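PDB 5GJO: Lysine/ornithine decarboxylase from Selenomonas ruminantium, which decarboxylates L-lysine and L-ornithine with similar efficiency, using pyridoxal 5'-phosphate, to give cadaverine and putrescine. Local coordinates for the interface of chains A and B. Numbering follows the deposited sequence. Chains: chain A/B, Lysine/ornithine decarboxylase.

The interface of chains A and B. Residues chain A 52, 94-95, 147-149, 152-153; chain B 285, 321-326, 328-329.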
# COMPACT_ATOMS: atom_id res chain seq x y z
N LYS A 52 -3.48 14.38 -4.48
CA LYS A 52 -3.46 12.94 -4.28
C LYS A 52 -2.20 12.33 -4.95
O LYS A 52 -1.69 11.34 -4.50
CB LYS A 52 -4.71 12.29 -4.92
CG LYS A 52 -4.97 12.75 -6.35
CD LYS A 52 -6.23 12.17 -6.99
CE LYS A 52 -7.47 12.41 -6.15
NZ LYS A 52 -7.95 13.81 -6.16
N ALA A 94 -13.32 17.24 -4.89
CA ALA A 94 -13.71 16.51 -6.10
C ALA A 94 -13.76 14.99 -5.96
O ALA A 94 -13.67 14.27 -6.98
CB ALA A 94 -12.78 16.87 -7.21
N ASN A 95 -13.90 14.52 -4.77
CA ASN A 95 -14.30 13.12 -4.58
C ASN A 95 -15.81 13.09 -4.75
O ASN A 95 -16.53 13.73 -3.94
CB ASN A 95 -13.89 12.68 -3.26
CG ASN A 95 -13.97 11.17 -3.08
OD1 ASN A 95 -14.86 10.50 -3.65
ND2 ASN A 95 -12.98 10.61 -2.34
N VAL A 147 -5.65 4.13 -16.37
CA VAL A 147 -6.55 3.98 -15.24
C VAL A 147 -7.91 4.47 -15.74
O VAL A 147 -8.10 5.69 -16.06
CB VAL A 147 -6.08 4.78 -14.02
CG1 VAL A 147 -7.03 4.58 -12.85
CG2 VAL A 147 -4.66 4.40 -13.55
N ASP A 148 -8.88 3.57 -15.72
CA ASP A 148 -10.25 3.94 -16.11
C ASP A 148 -10.92 4.73 -14.99
O ASP A 148 -11.09 4.19 -13.85
CB ASP A 148 -10.99 2.65 -16.40
CG ASP A 148 -12.50 2.81 -16.61
OD1 ASP A 148 -13.00 3.90 -16.95
OD2 ASP A 148 -13.17 1.75 -16.51
N LEU A 149 -11.36 5.95 -15.30
CA LEU A 149 -11.97 6.79 -14.30
C LEU A 149 -13.43 7.07 -14.67
O LEU A 149 -13.97 8.13 -14.31
CB LEU A 149 -11.15 8.05 -14.06
CG LEU A 149 -9.77 7.76 -13.44
CD1 LEU A 149 -9.08 9.13 -13.29
CD2 LEU A 149 -9.87 7.01 -12.10
N LYS A 152 -16.47 3.45 -12.19
CA LYS A 152 -16.76 3.81 -10.80
C LYS A 152 -17.30 5.24 -10.64
O LYS A 152 -17.92 5.55 -9.55
CB LYS A 152 -15.53 3.55 -9.95
CG LYS A 152 -15.71 3.75 -8.42
CD LYS A 152 -14.45 3.27 -7.67
CE LYS A 152 -14.60 3.42 -6.17
NZ LYS A 152 -14.58 4.81 -5.60
N PHE A 153 -16.94 6.13 -11.57
CA PHE A 153 -17.28 7.57 -11.52
C PHE A 153 -17.99 7.99 -12.77
O PHE A 153 -17.79 7.38 -13.85
CB PHE A 153 -15.96 8.37 -11.41
CG PHE A 153 -15.00 7.83 -10.37
CD1 PHE A 153 -15.20 8.03 -9.03
CD2 PHE A 153 -13.93 7.00 -10.75
CE1 PHE A 153 -14.32 7.51 -8.10
CE2 PHE A 153 -13.07 6.42 -9.79
CZ PHE A 153 -13.26 6.74 -8.48
N ILE B 285 -20.62 2.24 -2.18
CA ILE B 285 -19.30 2.75 -1.83
C ILE B 285 -19.13 2.75 -0.32
O ILE B 285 -19.99 3.20 0.44
CB ILE B 285 -19.11 4.16 -2.42
CG1 ILE B 285 -19.42 4.20 -3.89
CG2 ILE B 285 -17.71 4.68 -2.09
CD1 ILE B 285 -18.54 3.29 -4.76
N GLY B 321 -14.47 1.07 -2.83
CA GLY B 321 -13.93 1.88 -1.76
C GLY B 321 -14.06 3.34 -2.00
O GLY B 321 -14.67 3.78 -3.00
N PRO B 322 -13.57 4.15 -1.03
CA PRO B 322 -13.81 5.56 -0.98
C PRO B 322 -12.82 6.41 -1.80
O PRO B 322 -13.01 7.60 -1.96
CB PRO B 322 -13.66 5.86 0.51
CG PRO B 322 -12.52 4.97 0.89
CD PRO B 322 -12.88 3.67 0.16
N SER B 323 -11.81 5.79 -2.37
CA SER B 323 -10.85 6.53 -3.17
C SER B 323 -11.34 6.98 -4.56
O SER B 323 -12.36 6.55 -5.05
CB SER B 323 -9.54 5.76 -3.30
OG SER B 323 -9.64 4.85 -4.35
N CYS B 324 -10.58 7.87 -5.17
CA CYS B 324 -10.88 8.41 -6.48
C CYS B 324 -10.31 7.55 -7.60
O CYS B 324 -10.26 7.97 -8.73
CB CYS B 324 -10.33 9.82 -6.62
SG CYS B 324 -11.22 10.95 -5.55
N ASP B 325 -9.86 6.36 -7.25
CA ASP B 325 -9.20 5.47 -8.16
C ASP B 325 -10.12 4.36 -8.67
O ASP B 325 -10.80 3.71 -7.91
CB ASP B 325 -8.00 4.85 -7.46
CG ASP B 325 -7.02 4.20 -8.40
OD1 ASP B 325 -7.40 3.59 -9.39
OD2 ASP B 325 -5.84 4.26 -8.12
N GLY B 326 -10.08 4.13 -9.97
CA GLY B 326 -10.88 3.13 -10.62
C GLY B 326 -10.56 1.73 -10.14
O GLY B 326 -11.37 0.84 -10.26
N ASP B 328 -10.25 0.77 -7.13
CA ASP B 328 -10.79 0.61 -5.81
C ASP B 328 -12.20 0.01 -5.92
O ASP B 328 -13.21 0.59 -5.48
CB ASP B 328 -10.73 1.94 -5.09
CG ASP B 328 -10.94 1.86 -3.60
OD1 ASP B 328 -11.05 0.75 -3.03
OD2 ASP B 328 -10.87 2.98 -3.01
N VAL B 329 -12.21 -1.23 -6.41
CA VAL B 329 -13.43 -2.04 -6.51
C VAL B 329 -13.15 -3.32 -5.75
O VAL B 329 -12.15 -3.98 -5.97
CB VAL B 329 -13.81 -2.33 -7.94
CG1 VAL B 329 -15.06 -3.20 -8.01
CG2 VAL B 329 -14.11 -1.04 -8.67
O HOH W 1 -15.10 7.89 -4.35
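The loop 321-328 of chain B, between strands 315-320 and 329-331, inserts against chain A loops at 94-95 and 148-153, the one-residue strand 147 and the 3-10 helix 51-53. A:Lys152 runs extended with CG anti to the backbone N (chi1 -174°) and bends at its last torsion (chi4 -71°), which brings its terminal amino group between two carbonyls. NZ donates to B:Ser323 O at 2.9 Å, nearly along the C=O axis, and to B:Gly321 O at 2.8 Å from above the carbonyl plane. The B:Asp328 carboxylate lies farther off, its OD2 4.9 Å from A:Lys152 NZ, and may favour the protonated lysine. That same OD2 uses its anti lone pair for both the backbone N and, at 2.6 Å, the hydroxyl OG of B:Ser323, probably holding it to offer its carbonyl to the lysine. The A:Asn95 amide ND2 meets B:Pro322 O tip to tip at 3.0 Å, in the amide plane and almost straight (175° at H). Its OD1 binds a water that also contacts the carbonyls of B:Pro322 and B:Ser323. The A:Phe153 ring points its CZ rim at the B:Cys324 backbone, with CZ 3.5 Å from CA; B:Ser323 O and B:Gly326 N lie in plane at its edge, while A:Lys152 CG sits above one face, toward its rim. B:Cys324, SG anti to the carbonyl carbon, turns its thiol sulfur onto the A:Asn95 amide, SG 3.7 Å from CG, while its CB lies against the A:Lys52 chain, 3.9 Å from CE. The cysteine is the family's likely proton donor and the lysine its Schiff-base residue for PLP, unlinked here, so this homodimer patch, repeated by the two-fold, completes the active site of chain A's PLP-binding barrel with a partner loop.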